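Putative GH105 family protein (Salmonella enterica subsp. enterica serovar Paratyphi A, PDB 3QWT) is of unknown function but, as a possible member of glycoside hydrolase family GH105, probably hydrolyses glycosidic bonds of unsaturated sugars. Local coordinates at residues I21-L26 and E375-Y380; M76-Q81 and A369-T374; L29-T34 and Q86-I91. All blocks are in the same frame, centred on the assembly; numbering follows the deposited sequence.

How the contacts relate
From the N terminus the chain enters helix 23-37, runs through helices 67-83 and 86-102, and only much later comes back in helix 363-377. Contact 1 closes the longest loop, bringing residues 21-26 against 375-380; contacts 2 and 3 both fall within that loop. Contact 2 joins 76-81 to 369-374 and contact 3 joins 29-34 to 86-91, and these two cross along the sequence. Contacts 1 and 2 tie the first helices of the alpha/alpha toroid to its last, and contact 3 ties two early helices to each other. The three adjoin: Leu377 of contact 1 packs on Tyr79 and Ile30, and Met76 of contact 2 on Ile91 of contact 3.

Contact 1: residues I21-L26 and E375-Y380; sequences IARDEL and EYLRNY
Tyr380 and Ile21 join the first and last helices of the chain in a largely buried, mostly apolar contact pinned by one hydrogen bond. It lies where the start of helix 23-37 meets the end region of helix 363-377 in the alpha/alpha toroid, consistent with closure of the ring. The hydroxyl of Tyr380 donates to the backbone oxygen of Ile21, with OH to O at 2.6 Å; the C=O...donor angle is 158° and the donor lies only 16° from the carbonyl plane. Ile21 directly precedes Ala22, the N-cap residue, so the bond fixes the tyrosine against the entrance to the helix.

The Arg23 chain runs antiparallel to that of Tyr380. The aliphatic part of Arg23 lines the tyrosine, its CB 3.4 Å from CD2 of Tyr380, while CG anti to the backbone N (chi1 -174°) lets the same chain reach Leu377, where CG is 3.8 Å from CD2. The guanidinium leads away from the contact: NE makes a salt bridge to Asp24, approaching OD1 from above the carboxylate plane, and NH1 donates to the carbonyl of Phe100 of the second subunit. The arginine thereby connects this contact to the subunit interface.

CD1 of Leu26 touches both tyrosines. The leucine lies almost perpendicular to the Tyr380 side chain, with CD1 3.5 Å from CE1, and the same methyl meets the edge of the Tyr376 ring in its plane. The Tyr376 hydroxyl is hydrogen-bonded to Glu322, and the ring of Tyr380 also stacks with that of His19. CD2 of Leu377, in turn, lies 3.9 Å from CB of Leu26.

Contact 2: residues M76-Q81 and A369-T374; sequences MYHYYQ and AMLCLT
Thr374, His78 and Met370 lose the most surface where helices 67-83 and 363-377 pack. Thr374 points toward the other helix and offers different branches to two neighbours. Its OG1 lies in the plane of the Tyr79 ring, at the edge, 3.6 Å from CD1, while CG2 comes within 4.0 Å of the backbone O of His78. The hydroxyl donates to Met370 O, OG1 to O 2.7 Å; this carbonyl also accepts from Thr374 N, and the two donors reach it from opposite faces of its plane. The polar group is therefore satisfied within its own helix, which holds its rotation.

The segments run in nearly the same direction, 29° apart with axes 8.7 Å from each other, consistent with neighbouring inner helices of the alpha/alpha toroid where the last inner helix comes beside the first inner one.

His78 presents a ring face to Leu371, whose CD2 sits 3.5 Å from the ring centroid and 20° off the normal in a CH-pi contact. Tyr74 and Tyr302 both meet the same imidazole edge-to-face, and a bound glycerol, probably from the crystallisation liquor, lies about 3 Å from the side chain.

Met370, a selenomethionine, places its SE 4.0 Å from CG of Met76, also a selenomethionine, and packs against Thr34.

Contact 3: residues L29-T34 and Q86-I91; sequences LIQKVT and QTMRKI
Met88, a selenomethionine, reaches across to Thr34 tip to tip and laps its methyl branch, SE standing 3.8 Å from CG2 of Thr34. Its chain bends at chi2 (-64°), which places SE for this approach. The terminal methyl is directed at the facing helix, in the neighbourhood of Ile30, Gln31 and Thr34, but CE and the Thr34 hydroxyl OG1 are modelled too close together, so the positions of both are unsure and the contact is better judged from SE. Beside Met88, Ile91 adds a purely apolar touch one turn further along, its CD1 lying 3.8 Å from CG2 of Thr34. The threonine methyl thus meets two side chains of the other helix, the selenium of one and the end of the branched chain of the other.

The segments, on helices 23-37 and 86-102, run 20° apart with axes 12.1 Å from each other. Such spacing, with helix 67-83 packed against both, is consistent with neighbouring outer helices of the alpha/alpha toroid. Tyr79 of that third helix touches Ile30, Gln31 and Met88 together, and Met76 packs on Ile91.

Polar links to the start of helix 86-102 pass through Asp85, whose OD1 accepts from NE2 of Gln31. The same aspartate thus grips a side chain of one helix and the first turn of the other, its OD2 accepting from the backbone N of Met88.

Contact 1: residues I21-L26 and E375-Y380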
loop_
_atom_site.group_PDB
_atom_site.type_symbol
_atom_site.label_atom_id
_atom_site.label_comp_id
_atom_site.label_asym_id
_atom_site.label_seq_id
_atom_site.Cartn_x
_atom_site.Cartn_y
_atom_site.Cartn_z
ATOM N N ILE A 21 15.979 -42.692 23.776
ATOM C CA ILE A 21 16.908 -43.059 22.710
ATOM C C ILE A 21 17.783 -41.861 22.368
ATOM O O ILE A 21 17.295 -40.735 22.317
ATOM C CB ILE A 21 16.138 -43.567 21.471
ATOM C CG1 ILE A 21 17.097 -44.047 20.387
ATOM C CG2 ILE A 21 15.150 -42.500 20.952
ATOM C CD1 ILE A 21 16.405 -44.378 19.086
ATOM N N ALA A 22 19.077 -42.074 22.160
ATOM C CA ALA A 22 19.970 -40.931 21.968
ATOM C C ALA A 22 19.892 -40.354 20.564
ATOM O O ALA A 22 19.627 -41.074 19.604
ATOM C CB ALA A 22 21.388 -41.270 22.325
ATOM N N ARG A 23 20.127 -39.046 20.460
ATOM C CA ARG A 23 20.041 -38.367 19.182
ATOM C C ARG A 23 20.690 -39.149 18.045
ATOM O O ARG A 23 20.066 -39.398 17.012
ATOM C CB ARG A 23 20.666 -36.968 19.230
ATOM C CG ARG A 23 20.429 -36.186 17.917
ATOM C CD ARG A 23 21.182 -34.884 17.841
ATOM N NE ARG A 23 22.620 -35.110 17.887
ATOM C CZ ARG A 23 23.526 -34.142 17.867
ATOM N NH1 ARG A 23 23.146 -32.873 17.789
ATOM N NH2 ARG A 23 24.813 -34.447 17.921
ATOM N N ASP A 24 21.951 -39.511 18.215
ATOM C CA ASP A 24 22.686 -40.103 17.105
ATOM C C ASP A 24 22.253 -41.531 16.808
ATOM O O ASP A 24 22.426 -42.031 15.701
ATOM C CB ASP A 24 24.190 -39.948 17.313
ATOM C CG ASP A 24 24.615 -38.478 17.262
ATOM O OD1 ASP A 24 23.952 -37.697 16.545
ATOM O OD2 ASP A 24 25.587 -38.089 17.940
ATOM N N GLU A 25 21.626 -42.156 17.790
ATOM C CA GLU A 25 21.001 -43.448 17.594
ATOM C C GLU A 25 19.823 -43.257 16.646
ATOM O O GLU A 25 19.635 -44.016 15.695
ATOM C CB GLU A 25 20.516 -43.981 18.942
ATOM C CG GLU A 25 20.260 -45.471 18.995
ATOM C CD GLU A 25 20.099 -45.971 20.425
ATOM O OE1 GLU A 25 19.746 -45.166 21.320
ATOM O OE2 GLU A 25 20.344 -47.168 20.661
ATOM N N LEU A 26 19.027 -42.228 16.912
ATOM C CA LEU A 26 17.920 -41.878 16.031
ATOM C C LEU A 26 18.390 -41.697 14.586
ATOM O O LEU A 26 17.836 -42.288 13.654
ATOM C CB LEU A 26 17.253 -40.603 16.521
ATOM C CG LEU A 26 15.949 -40.828 17.259
ATOM C CD1 LEU A 26 15.608 -39.598 18.079
ATOM C CD2 LEU A 26 14.858 -41.150 16.256
ATOM N N GLU A 375 10.632 -35.418 12.837
ATOM C CA GLU A 375 9.959 -34.472 13.699
ATOM C C GLU A 375 10.387 -34.727 15.155
ATOM O O GLU A 375 10.567 -33.789 15.938
ATOM C CB GLU A 375 8.438 -34.558 13.501
ATOM C CG GLU A 375 7.613 -33.694 14.453
ATOM C CD GLU A 375 7.812 -32.185 14.276
ATOM O OE1 GLU A 375 7.997 -31.728 13.142
ATOM O OE2 GLU A 375 7.756 -31.442 15.280
ATOM N N TYR A 376 10.589 -35.992 15.510
ATOM C CA TYR A 376 10.988 -36.323 16.875
ATOM C C TYR A 376 12.404 -35.825 17.185
ATOM O O TYR A 376 12.711 -35.465 18.331
ATOM C CB TYR A 376 10.883 -37.826 17.114
ATOM C CG TYR A 376 10.976 -38.225 18.577
ATOM C CD1 TYR A 376 12.099 -38.893 19.068
ATOM C CD2 TYR A 376 9.939 -37.945 19.463
ATOM C CE1 TYR A 376 12.191 -39.262 20.383
ATOM C CE2 TYR A 376 10.023 -38.319 20.801
ATOM C CZ TYR A 376 11.155 -38.977 21.251
ATOM O OH TYR A 376 11.267 -39.358 22.573
ATOM N N LEU A 377 13.253 -35.795 16.156
ATOM C CA LEU A 377 14.601 -35.246 16.274
ATOM C C LEU A 377 14.606 -33.786 16.706
ATOM O O LEU A 377 15.574 -33.320 17.303
ATOM C CB LEU A 377 15.377 -35.388 14.960
ATOM C CG LEU A 377 16.219 -36.669 14.837
ATOM C CD1 LEU A 377 16.900 -36.728 13.485
ATOM C CD2 LEU A 377 17.255 -36.782 15.956
ATOM N N ARG A 378 13.540 -33.055 16.403
ATOM C CA ARG A 378 13.475 -31.652 16.820
ATOM C C ARG A 378 13.546 -31.531 18.335
ATOM O O ARG A 378 14.046 -30.540 18.855
ATOM C CB ARG A 378 12.236 -30.944 16.271
ATOM C CG ARG A 378 12.297 -30.673 14.771
ATOM C CD ARG A 378 11.097 -29.850 14.331
ATOM N NE ARG A 378 11.214 -28.450 14.736
ATOM C CZ ARG A 378 11.913 -27.539 14.061
ATOM N NH1 ARG A 378 11.972 -26.279 14.486
ATOM N NH2 ARG A 378 12.558 -27.891 12.954
ATOM N N ASN A 379 13.063 -32.550 19.038
ATOM C CA ASN A 379 13.251 -32.630 20.492
ATOM C C ASN A 379 14.717 -32.653 20.943
ATOM O O ASN A 379 15.005 -32.493 22.130
ATOM C CB ASN A 379 12.520 -33.839 21.080
ATOM C CG ASN A 379 11.031 -33.617 21.185
ATOM O OD1 ASN A 379 10.564 -32.486 21.193
ATOM N ND2 ASN A 379 10.276 -34.700 21.273
ATOM N N TYR A 380 15.644 -32.846 20.007
ATOM C CA TYR A 380 17.059 -32.876 20.370
ATOM C C TYR A 380 17.788 -31.582 20.038
ATOM O O TYR A 380 19.017 -31.535 20.040
ATOM C CB TYR A 380 17.761 -34.083 19.747
ATOM C CG TYR A 380 17.201 -35.375 20.260
ATOM C CD1 TYR A 380 15.930 -35.784 19.896
ATOM C CD2 TYR A 380 17.927 -36.177 21.134
ATOM C CE1 TYR A 380 15.397 -36.957 20.378
ATOM C CE2 TYR A 380 17.400 -37.351 21.622
ATOM C CZ TYR A 380 16.133 -37.738 21.241
ATOM O OH TYR A 380 15.585 -38.906 21.711
#

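Contact 2: residues M76-Q81 and A369-T374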
loop_
_atom_site.group_PDB
_atom_site.type_symbol
_atom_site.label_atom_id
_atom_site.label_comp_id
_atom_site.label_asym_id
_atom_site.label_seq_id
_atom_site.Cartn_x
_atom_site.Cartn_y
_atom_site.Cartn_z
HETATM N N MSE A 76 12.098 -38.460 3.004
HETATM C CA MSE A 76 13.507 -38.155 2.769
HETATM C C MSE A 76 13.754 -36.652 2.770
HETATM O O MSE A 76 14.714 -36.171 3.390
HETATM C CB MSE A 76 13.965 -38.734 1.430
HETATM C CG MSE A 76 14.077 -40.246 1.414
HETATM SE SE MSE A 76 14.764 -40.893 -0.312
HETATM C CE MSE A 76 14.576 -42.807 0.010
ATOM N N TYR A 77 12.899 -35.906 2.071
ATOM C CA TYR A 77 13.116 -34.469 1.959
ATOM C C TYR A 77 13.149 -33.863 3.350
ATOM O O TYR A 77 14.044 -33.092 3.677
ATOM C CB TYR A 77 12.063 -33.758 1.097
ATOM C CG TYR A 77 12.363 -32.283 1.044
ATOM C CD1 TYR A 77 13.433 -31.814 0.294
ATOM C CD2 TYR A 77 11.635 -31.368 1.802
ATOM C CE1 TYR A 77 13.757 -30.466 0.271
ATOM C CE2 TYR A 77 11.959 -30.007 1.786
ATOM C CZ TYR A 77 13.022 -29.572 1.014
ATOM O OH TYR A 77 13.364 -28.243 0.976
ATOM N N HIS A 78 12.174 -34.241 4.170
ATOM C CA HIS A 78 12.105 -33.763 5.552
ATOM C C HIS A 78 13.443 -33.897 6.277
ATOM O O HIS A 78 13.990 -32.913 6.780
ATOM C CB HIS A 78 10.971 -34.462 6.327
ATOM C CG HIS A 78 9.664 -33.738 6.233
ATOM N ND1 HIS A 78 9.199 -32.915 7.231
ATOM C CD2 HIS A 78 8.750 -33.668 5.236
ATOM C CE1 HIS A 78 8.047 -32.380 6.864
ATOM N NE2 HIS A 78 7.754 -32.822 5.656
ATOM N N TYR A 79 13.981 -35.109 6.302
ATOM C CA TYR A 79 15.299 -35.295 6.870
ATOM C C TYR A 79 16.327 -34.356 6.237
ATOM O O TYR A 79 17.070 -33.668 6.948
ATOM C CB TYR A 79 15.752 -36.748 6.771
ATOM C CG TYR A 79 16.963 -37.036 7.653
ATOM C CD1 TYR A 79 16.827 -37.130 9.032
ATOM C CD2 TYR A 79 18.235 -37.200 7.108
ATOM C CE1 TYR A 79 17.915 -37.386 9.848
ATOM C CE2 TYR A 79 19.332 -37.453 7.918
ATOM C CZ TYR A 79 19.162 -37.542 9.293
ATOM O OH TYR A 79 20.237 -37.785 10.123
ATOM N N TYR A 80 16.365 -34.312 4.908
ATOM C CA TYR A 80 17.335 -33.462 4.228
ATOM C C TYR A 80 17.151 -32.005 4.652
ATOM O O TYR A 80 18.111 -31.300 4.968
ATOM C CB TYR A 80 17.218 -33.572 2.697
ATOM C CG TYR A 80 17.882 -32.408 1.990
ATOM C CD1 TYR A 80 19.268 -32.256 2.009
ATOM C CD2 TYR A 80 17.136 -31.450 1.343
ATOM C CE1 TYR A 80 19.890 -31.175 1.376
ATOM C CE2 TYR A 80 17.743 -30.372 0.715
ATOM C CZ TYR A 80 19.118 -30.238 0.740
ATOM O OH TYR A 80 19.719 -29.170 0.113
ATOM N N GLN A 81 15.908 -31.553 4.655
ATOM C CA GLN A 81 15.619 -30.165 4.979
ATOM C C GLN A 81 16.152 -29.762 6.355
ATOM O O GLN A 81 16.668 -28.665 6.523
ATOM C CB GLN A 81 14.119 -29.911 4.890
ATOM C CG GLN A 81 13.705 -28.473 5.216
ATOM C CD GLN A 81 12.209 -28.270 5.060
ATOM O OE1 GLN A 81 11.410 -28.925 5.743
ATOM N NE2 GLN A 81 11.818 -27.389 4.135
ATOM N N ALA A 369 7.984 -43.672 8.696
ATOM C CA ALA A 369 8.867 -43.820 9.842
ATOM C C ALA A 369 9.836 -42.637 9.913
ATOM O O ALA A 369 10.065 -42.077 10.982
ATOM C CB ALA A 369 9.620 -45.138 9.793
HETATM N N MSE A 370 10.402 -42.233 8.782
HETATM C CA MSE A 370 11.390 -41.169 8.869
HETATM C C MSE A 370 10.747 -39.812 9.041
HETATM O O MSE A 370 11.325 -38.926 9.659
HETATM C CB MSE A 370 12.446 -41.220 7.743
HETATM C CG MSE A 370 11.971 -41.061 6.312
HETATM SE SE MSE A 370 13.392 -41.659 5.054
HETATM C CE MSE A 370 12.694 -43.427 4.702
ATOM N N LEU A 371 9.534 -39.659 8.524
ATOM C CA LEU A 371 8.781 -38.440 8.764
ATOM C C LEU A 371 8.660 -38.223 10.265
ATOM O O LEU A 371 9.118 -37.205 10.793
ATOM C CB LEU A 371 7.383 -38.519 8.136
ATOM C CG LEU A 371 7.104 -37.880 6.777
ATOM C CD1 LEU A 371 5.629 -38.043 6.467
ATOM C CD2 LEU A 371 7.500 -36.390 6.744
ATOM N N CYS A 372 8.048 -39.186 10.955
ATOM C CA CYS A 372 7.779 -39.026 12.380
ATOM C C CYS A 372 9.077 -38.986 13.169
ATOM O O CYS A 372 9.185 -38.262 14.155
ATOM C CB CYS A 372 6.848 -40.128 12.911
ATOM S SG CYS A 372 7.525 -41.828 12.941
ATOM N N LEU A 373 10.074 -39.744 12.725
ATOM C CA LEU A 373 11.327 -39.789 13.461
ATOM C C LEU A 373 12.086 -38.471 13.288
ATOM O O LEU A 373 12.791 -38.027 14.204
ATOM C CB LEU A 373 12.183 -41.011 13.080
ATOM C CG LEU A 373 11.657 -42.382 13.515
ATOM C CD1 LEU A 373 12.541 -43.506 12.972
ATOM C CD2 LEU A 373 11.555 -42.473 15.022
ATOM N N THR A 374 11.914 -37.821 12.141
ATOM C CA THR A 374 12.566 -36.527 11.913
ATOM C C THR A 374 11.953 -35.419 12.747
ATOM O O THR A 374 12.655 -34.570 13.298
ATOM C CB THR A 374 12.538 -36.121 10.445
ATOM O OG1 THR A 374 13.258 -37.088 9.673
ATOM C CG2 THR A 374 13.187 -34.760 10.271
#

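Contact 3: residues L29-T34 and Q86-I91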
loop_
_atom_site.group_PDB
_atom_site.type_symbol
_atom_site.label_atom_id
_atom_site.label_comp_id
_atom_site.label_asym_id
_atom_site.label_seq_id
_atom_site.Cartn_x
_atom_site.Cartn_y
_atom_site.Cartn_z
ATOM N N LEU A 29 19.230 -44.899 12.930
ATOM C CA LEU A 29 18.001 -45.612 12.589
ATOM C C LEU A 29 17.421 -45.074 11.269
ATOM O O LEU A 29 17.065 -45.829 10.357
ATOM C CB LEU A 29 16.992 -45.445 13.728
ATOM C CG LEU A 29 15.775 -46.368 13.821
ATOM C CD1 LEU A 29 16.186 -47.834 13.850
ATOM C CD2 LEU A 29 14.974 -46.024 15.063
ATOM N N ILE A 30 17.335 -43.757 11.163
ATOM C CA ILE A 30 16.838 -43.154 9.938
ATOM C C ILE A 30 17.680 -43.608 8.748
ATOM O O ILE A 30 17.139 -44.015 7.723
ATOM C CB ILE A 30 16.790 -41.644 10.059
ATOM C CG1 ILE A 30 15.812 -41.278 11.179
ATOM C CG2 ILE A 30 16.356 -41.024 8.736
ATOM C CD1 ILE A 30 15.780 -39.814 11.551
ATOM N N GLN A 31 18.999 -43.585 8.896
ATOM C CA GLN A 31 19.861 -44.064 7.824
ATOM C C GLN A 31 19.513 -45.504 7.452
ATOM O O GLN A 31 19.317 -45.824 6.280
ATOM C CB GLN A 31 21.348 -43.915 8.186
ATOM C CG GLN A 31 21.796 -42.459 8.542
ATOM C CD GLN A 31 21.629 -41.424 7.407
ATOM O OE1 GLN A 31 21.494 -41.765 6.231
ATOM N NE2 GLN A 31 21.643 -40.151 7.775
ATOM N N LYS A 32 19.407 -46.365 8.454
ATOM C CA LYS A 32 19.070 -47.773 8.229
ATOM C C LYS A 32 17.717 -47.953 7.523
ATOM O O LYS A 32 17.537 -48.841 6.676
ATOM C CB LYS A 32 19.074 -48.541 9.561
ATOM C CG LYS A 32 19.269 -50.041 9.420
ATOM C CD LYS A 32 18.823 -50.784 10.678
ATOM C CE LYS A 32 19.463 -50.221 11.952
ATOM N NZ LYS A 32 18.861 -50.814 13.186
ATOM N N VAL A 33 16.761 -47.113 7.895
ATOM C CA VAL A 33 15.438 -47.127 7.300
ATOM C C VAL A 33 15.504 -46.667 5.838
ATOM O O VAL A 33 14.803 -47.190 4.972
ATOM C CB VAL A 33 14.486 -46.256 8.155
ATOM C CG1 VAL A 33 13.186 -45.940 7.429
ATOM C CG2 VAL A 33 14.214 -46.962 9.484
ATOM N N THR A 34 16.373 -45.706 5.562
ATOM C CA THR A 34 16.539 -45.196 4.205
ATOM C C THR A 34 17.190 -46.253 3.335
ATOM O O THR A 34 16.769 -46.480 2.204
ATOM C CB THR A 34 17.384 -43.912 4.190
ATOM O OG1 THR A 34 16.716 -42.914 4.961
ATOM C CG2 THR A 34 17.562 -43.388 2.774
ATOM N N GLN A 86 23.668 -34.634 2.532
ATOM C CA GLN A 86 23.803 -34.717 1.068
ATOM C C GLN A 86 23.514 -36.112 0.488
ATOM O O GLN A 86 23.224 -36.256 -0.703
ATOM C CB GLN A 86 25.177 -34.213 0.623
ATOM C CG GLN A 86 25.279 -32.696 0.589
ATOM C CD GLN A 86 24.412 -32.100 -0.504
ATOM O OE1 GLN A 86 24.016 -32.799 -1.431
ATOM N NE2 GLN A 86 24.105 -30.814 -0.398
ATOM N N THR A 87 23.567 -37.119 1.352
ATOM C CA THR A 87 23.179 -38.486 1.004
ATOM C C THR A 87 21.693 -38.570 0.643
ATOM O O THR A 87 21.331 -39.148 -0.385
ATOM C CB THR A 87 23.495 -39.471 2.166
ATOM O OG1 THR A 87 24.900 -39.448 2.439
ATOM C CG2 THR A 87 23.065 -40.890 1.828
HETATM N N MSE A 88 20.839 -37.994 1.490
HETATM C CA MSE A 88 19.421 -37.853 1.167
HETATM C C MSE A 88 19.188 -37.065 -0.114
HETATM O O MSE A 88 18.336 -37.432 -0.919
HETATM C CB MSE A 88 18.672 -37.154 2.292
HETATM C CG MSE A 88 18.591 -37.965 3.540
HETATM SE SE MSE A 88 17.560 -39.589 3.277
HETATM C CE MSE A 88 18.095 -40.461 4.936
ATOM N N ARG A 89 19.908 -35.955 -0.274
ATOM C CA ARG A 89 19.720 -35.106 -1.442
ATOM C C ARG A 89 19.954 -35.908 -2.721
ATOM O O ARG A 89 19.115 -35.908 -3.630
ATOM C CB ARG A 89 20.655 -33.886 -1.415
ATOM C CG ARG A 89 20.332 -32.845 -2.493
ATOM C CD ARG A 89 21.591 -32.270 -3.190
ATOM N NE ARG A 89 22.661 -33.259 -3.373
ATOM C CZ ARG A 89 22.830 -34.055 -4.435
ATOM N NH1 ARG A 89 23.853 -34.902 -4.455
ATOM N NH2 ARG A 89 21.996 -34.025 -5.468
ATOM N N LYS A 90 21.095 -36.595 -2.784
ATOM C CA LYS A 90 21.447 -37.343 -3.982
ATOM C C LYS A 90 20.380 -38.380 -4.324
ATOM O O LYS A 90 19.966 -38.490 -5.471
ATOM C CB LYS A 90 22.824 -37.986 -3.850
ATOM C CG LYS A 90 23.118 -39.054 -4.909
ATOM C CD LYS A 90 24.473 -38.824 -5.577
ATOM C CE LYS A 90 24.667 -39.757 -6.756
ATOM N NZ LYS A 90 24.464 -41.182 -6.348
ATOM N N ILE A 91 19.906 -39.112 -3.325
ATOM C CA ILE A 91 18.855 -40.104 -3.554
ATOM C C ILE A 91 17.603 -39.470 -4.180
ATOM O O ILE A 91 17.011 -40.011 -5.121
ATOM C CB ILE A 91 18.484 -40.854 -2.245
ATOM C CG1 ILE A 91 19.644 -41.744 -1.789
ATOM C CG2 ILE A 91 17.238 -41.697 -2.441
ATOM C CD1 ILE A 91 19.434 -42.390 -0.411
#